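Local coordinates for mini-Z (PDB 3S1B), which is a disulfide-closed two-helix miniature, as its name suggests, of the protein A Z domain, and probably binds a partner protein, at residues N2-L14 / Q22-C34. Numbering follows the deposited sequence.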
loop_
_atom_site.group_PDB
_atom_site.type_symbol
_atom_site.label_atom_id
_atom_site.label_comp_id
_atom_site.label_asym_id
_atom_site.label_seq_id
_atom_site.Cartn_x
_atom_site.Cartn_y
_atom_site.Cartn_z
ATOM N N ASN B 2 12.911 -4.843 36.627
ATOM C CA ASN B 2 11.704 -4.312 36.079
ATOM C C ASN B 2 11.783 -2.830 36.271
ATOM O O ASN B 2 11.779 -2.069 35.328
ATOM C CB ASN B 2 10.561 -4.829 36.909
ATOM C CG ASN B 2 9.256 -4.756 36.199
ATOM O OD1 ASN B 2 8.299 -4.218 36.720
ATOM N ND2 ASN B 2 9.200 -5.309 35.008
ATOM N N LYS B 3 11.934 -2.409 37.506
ATOM C CA LYS B 3 12.041 -1.000 37.749
ATOM C C LYS B 3 13.256 -0.608 36.960
ATOM O O LYS B 3 13.275 0.416 36.308
ATOM C CB LYS B 3 12.270 -0.760 39.227
ATOM C CG LYS B 3 12.721 0.625 39.591
ATOM C CD LYS B 3 13.577 0.561 40.835
ATOM C CE LYS B 3 13.520 1.833 41.633
ATOM N NZ LYS B 3 13.581 3.013 40.748
ATOM N N GLU B 4 14.271 -1.452 37.014
ATOM C CA GLU B 4 15.495 -1.234 36.274
ATOM C C GLU B 4 15.263 -1.261 34.791
ATOM O O GLU B 4 15.857 -0.511 34.060
ATOM C CB GLU B 4 16.517 -2.291 36.601
ATOM C CG GLU B 4 17.181 -2.792 35.360
ATOM C CD GLU B 4 18.339 -3.696 35.644
ATOM O OE1 GLU B 4 19.194 -3.310 36.456
ATOM O OE2 GLU B 4 18.407 -4.784 35.045
ATOM N N CYS B 5 14.406 -2.158 34.341
ATOM C CA CYS B 5 14.116 -2.281 32.922
ATOM C C CYS B 5 13.453 -1.053 32.337
ATOM O O CYS B 5 13.748 -0.651 31.235
ATOM C CB CYS B 5 13.268 -3.514 32.667
ATOM S SG CYS B 5 14.226 -5.003 32.501
ATOM N N LEU B 6 12.538 -0.466 33.079
ATOM C CA LEU B 6 11.871 0.729 32.623
ATOM C C LEU B 6 12.860 1.840 32.476
ATOM O O LEU B 6 12.827 2.596 31.531
ATOM C CB LEU B 6 10.842 1.156 33.647
ATOM C CG LEU B 6 9.673 0.207 33.790
ATOM C CD1 LEU B 6 8.789 0.661 34.895
ATOM C CD2 LEU B 6 8.942 0.150 32.492
ATOM N N LEU B 7 13.751 1.933 33.440
ATOM C CA LEU B 7 14.747 2.973 33.471
ATOM C C LEU B 7 15.660 2.874 32.298
ATOM O O LEU B 7 16.110 3.866 31.776
ATOM C CB LEU B 7 15.534 2.868 34.748
ATOM C CG LEU B 7 14.610 3.205 35.889
ATOM C CD1 LEU B 7 15.223 2.855 37.175
ATOM C CD2 LEU B 7 14.283 4.640 35.832
ATOM N N ARG B 8 15.973 1.645 31.939
ATOM C CA ARG B 8 16.833 1.370 30.813
ATOM C C ARG B 8 16.189 1.798 29.520
ATOM O O ARG B 8 16.813 2.405 28.680
ATOM C CB ARG B 8 17.198 -0.112 30.795
ATOM C CG ARG B 8 18.637 -0.400 31.155
ATOM C CD ARG B 8 18.788 -1.524 32.142
ATOM N NE ARG B 8 18.742 -2.853 31.562
ATOM C CZ ARG B 8 19.566 -3.281 30.627
ATOM N NH1 ARG B 8 20.466 -2.472 30.132
ATOM N NH2 ARG B 8 19.467 -4.505 30.170
ATOM N N TYR B 9 14.919 1.484 29.368
ATOM C CA TYR B 9 14.194 1.904 28.196
ATOM C C TYR B 9 14.084 3.407 28.190
ATOM O O TYR B 9 14.194 4.037 27.163
ATOM C CB TYR B 9 12.826 1.266 28.158
ATOM C CG TYR B 9 12.846 -0.149 27.669
ATOM C CD1 TYR B 9 13.354 -0.463 26.436
ATOM C CD2 TYR B 9 12.341 -1.164 28.433
ATOM C CE1 TYR B 9 13.363 -1.742 25.990
ATOM C CE2 TYR B 9 12.345 -2.435 27.989
ATOM C CZ TYR B 9 12.858 -2.722 26.772
ATOM O OH TYR B 9 12.859 -4.009 26.332
ATOM N N LYS B 10 13.817 3.977 29.349
ATOM C CA LYS B 10 13.617 5.402 29.432
ATOM C C LYS B 10 14.844 6.179 29.031
ATOM O O LYS B 10 14.747 7.173 28.337
ATOM C CB LYS B 10 13.160 5.798 30.829
ATOM C CG LYS B 10 13.128 7.284 31.025
ATOM C CD LYS B 10 11.866 7.765 31.686
ATOM C CE LYS B 10 12.015 7.874 33.165
ATOM N NZ LYS B 10 12.027 6.524 33.713
ATOM N N GLU B 11 15.995 5.726 29.480
ATOM C CA GLU B 11 17.240 6.363 29.134
ATOM C C GLU B 11 17.491 6.267 27.653
ATOM O O GLU B 11 18.090 7.139 27.077
ATOM C CB GLU B 11 18.382 5.790 29.956
ATOM C CG GLU B 11 19.533 5.258 29.157
ATOM C CD GLU B 11 20.478 6.323 28.725
ATOM O OE1 GLU B 11 21.473 5.999 28.057
ATOM O OE2 GLU B 11 20.231 7.486 29.054
ATOM N N ALA B 12 17.061 5.190 27.031
ATOM C CA ALA B 12 17.316 5.023 25.620
ATOM C C ALA B 12 16.673 6.138 24.849
ATOM O O ALA B 12 17.256 6.677 23.931
ATOM C CB ALA B 12 16.781 3.724 25.160
ATOM N N ALA B 13 15.445 6.457 25.215
ATOM C CA ALA B 13 14.713 7.552 24.636
ATOM C C ALA B 13 15.325 8.877 25.012
ATOM O O ALA B 13 15.406 9.783 24.216
ATOM C CB ALA B 13 13.329 7.498 25.111
ATOM N N LEU B 14 15.728 8.979 26.260
ATOM C CA LEU B 14 16.301 10.186 26.815
ATOM C C LEU B 14 17.623 10.645 26.241
ATOM O O LEU B 14 17.924 11.814 26.288
ATOM C CB LEU B 14 16.412 10.064 28.319
ATOM C CG LEU B 14 15.382 10.804 29.149
ATOM C CD1 LEU B 14 14.149 10.973 28.361
ATOM C CD2 LEU B 14 15.099 10.075 30.418
ATOM N N GLN B 22 22.349 3.854 16.813
ATOM C CA GLN B 22 22.809 3.547 18.131
ATOM C C GLN B 22 21.639 3.264 19.038
ATOM O O GLN B 22 21.710 2.409 19.895
ATOM C CB GLN B 22 23.745 4.623 18.616
ATOM C CG GLN B 22 24.809 4.876 17.600
ATOM C CD GLN B 22 25.859 5.807 18.067
ATOM O OE1 GLN B 22 25.631 6.990 18.213
ATOM N NE2 GLN B 22 27.039 5.285 18.286
ATOM N N ARG B 23 20.584 4.040 18.871
ATOM C CA ARG B 23 19.395 3.886 19.676
ATOM C C ARG B 23 18.636 2.605 19.466
ATOM O O ARG B 23 18.207 1.997 20.414
ATOM C CB ARG B 23 18.470 5.069 19.480
ATOM C CG ARG B 23 17.334 5.078 20.439
ATOM C CD ARG B 23 16.626 6.393 20.442
ATOM N NE ARG B 23 16.175 6.787 19.125
ATOM C CZ ARG B 23 16.712 7.782 18.451
ATOM N NH1 ARG B 23 17.707 8.460 18.981
ATOM N NH2 ARG B 23 16.258 8.099 17.256
ATOM N N ILE B 24 18.464 2.193 18.221
ATOM C CA ILE B 24 17.724 0.971 17.956
ATOM C C ILE B 24 18.446 -0.203 18.518
ATOM O O ILE B 24 17.851 -1.094 19.071
ATOM C CB ILE B 24 17.496 0.732 16.482
ATOM C CG1 ILE B 24 16.562 1.795 15.934
ATOM C CG2 ILE B 24 16.876 -0.600 16.287
ATOM C CD1 ILE B 24 15.359 1.992 16.779
ATOM N N ALA B 25 19.755 -0.187 18.358
ATOM C CA ALA B 25 20.618 -1.242 18.841
ATOM C C ALA B 25 20.608 -1.434 20.337
ATOM O O ALA B 25 20.625 -2.541 20.810
ATOM C CB ALA B 25 21.994 -0.996 18.378
ATOM N N LYS B 26 20.610 -0.345 21.085
ATOM C CA LYS B 26 20.582 -0.427 22.530
ATOM C C LYS B 26 19.278 -0.996 23.032
ATOM O O LYS B 26 19.238 -1.708 24.001
ATOM C CB LYS B 26 20.756 0.949 23.128
ATOM C CG LYS B 26 20.798 0.934 24.610
ATOM C CD LYS B 26 21.019 2.312 25.151
ATOM C CE LYS B 26 21.041 2.319 26.669
ATOM N NZ LYS B 26 21.261 3.690 27.206
ATOM N N ILE B 27 18.205 -0.726 22.319
ATOM C CA ILE B 27 16.916 -1.271 22.671
ATOM C C ILE B 27 16.981 -2.774 22.586
ATOM O O ILE B 27 16.478 -3.481 23.439
ATOM C CB ILE B 27 15.865 -0.811 21.685
ATOM C CG1 ILE B 27 15.645 0.681 21.816
ATOM C CG2 ILE B 27 14.565 -1.497 21.952
ATOM C CD1 ILE B 27 14.832 1.033 22.998
ATOM N N VAL B 28 17.634 -3.268 21.555
ATOM C CA VAL B 28 17.736 -4.690 21.371
ATOM C C VAL B 28 18.455 -5.291 22.549
ATOM O O VAL B 28 18.103 -6.348 23.005
ATOM C CB VAL B 28 18.446 -5.043 20.096
ATOM C CG1 VAL B 28 18.494 -6.492 19.953
ATOM C CG2 VAL B 28 17.726 -4.476 18.943
ATOM N N SER B 29 19.466 -4.619 23.057
ATOM C CA SER B 29 20.158 -5.122 24.220
ATOM C C SER B 29 19.251 -5.188 25.425
ATOM O O SER B 29 19.278 -6.154 26.157
ATOM C CB SER B 29 21.313 -4.214 24.567
ATOM O OG SER B 29 21.991 -3.835 23.403
ATOM N N ILE B 30 18.438 -4.163 25.638
ATOM C CA ILE B 30 17.561 -4.145 26.787
ATOM C C ILE B 30 16.610 -5.300 26.665
ATOM O O ILE B 30 16.231 -5.902 27.646
ATOM C CB ILE B 30 16.817 -2.827 26.961
ATOM C CG1 ILE B 30 17.731 -1.650 26.675
ATOM C CG2 ILE B 30 16.304 -2.701 28.351
ATOM C CD1 ILE B 30 19.140 -1.958 26.847
ATOM N N ASP B 31 16.196 -5.595 25.448
ATOM C CA ASP B 31 15.301 -6.716 25.223
ATOM C C ASP B 31 15.911 -8.057 25.589
ATOM O O ASP B 31 15.255 -8.883 26.192
ATOM C CB ASP B 31 14.903 -6.774 23.763
ATOM C CG ASP B 31 14.009 -5.656 23.366
ATOM O OD1 ASP B 31 13.478 -4.989 24.263
ATOM O OD2 ASP B 31 13.833 -5.450 22.158
ATOM N N ASP B 32 17.166 -8.273 25.222
ATOM C CA ASP B 32 17.846 -9.542 25.524
ATOM C C ASP B 32 17.780 -9.835 27.022
ATOM O O ASP B 32 17.365 -10.922 27.430
ATOM C CB ASP B 32 19.317 -9.528 25.056
ATOM C CG ASP B 32 19.476 -9.755 23.542
ATOM O OD1 ASP B 32 20.601 -9.544 23.030
ATOM O OD2 ASP B 32 18.496 -10.148 22.862
ATOM N N ASP B 33 18.181 -8.855 27.829
ATOM C CA ASP B 33 18.111 -8.962 29.291
ATOM C C ASP B 33 16.684 -8.767 29.805
ATOM O O ASP B 33 16.368 -9.157 30.931
ATOM C CB ASP B 33 19.042 -7.934 29.965
ATOM C CG ASP B 33 20.523 -8.288 29.826
ATOM O OD1 ASP B 33 20.849 -9.313 29.189
ATOM O OD2 ASP B 33 21.370 -7.537 30.357
ATOM N N CYS B 34 15.828 -8.166 28.983
ATOM C CA CYS B 34 14.498 -7.776 29.419
ATOM C C CYS B 34 13.507 -7.742 28.261
ATOM O O CYS B 34 12.433 -8.334 28.337
ATOM C CB CYS B 34 14.571 -6.400 30.082
ATOM S SG CYS B 34 13.327 -6.164 31.342
#
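C5 and C34 join the two helices of this antiparallel hairpin through a disulfide, with SG of C5 1.9 Å from SG of C34. The bond ties the start of helix 3-14 to the C-terminus of the chain. The axes of helices 3-14 and 22-33 come within 9.9 Å and run antiparallel, at 177°.

R8 can be followed outward across the interface. CB of R8 touches CG2 of I30 at 3.7 Å. The chain then bends at chi2 and chi3, which brings NE and CZ over the same methyl. This methyl sits under one guanidinium face, displaced toward the rim. NH2 of R8 forms a salt bridge to OD2 of D33 at 3.6 Å. The carboxylate of E4 lies near NE, well out of the guanidinium plane, so that longer pairing is one of charge alone. With an alanine in place of R8, D33 would probably lose its mate across the hairpin, and I30 the flat group over its methyl.

With CG anti to the backbone N (chi1 -177°) and the chain extended beyond it, K26 carries NZ to OE1 of E11, where they form a salt bridge. Deeper in, CD1 of I27 packs against CB of A12 at 4.0 Å and against the edge of the Y9 ring. Along the same helix, I24, A25, V28 and D32 contact the chain of another protein, consistent with a binding surface.

OH of Y9 donates a hydrogen bond to OD1 of D31, but its modelled length is too short to be trusted. CG2 of I30 meets the face of the Y9 ring in a CH-pi contact, 3.9 Å from the ring centroid and 13° off its normal.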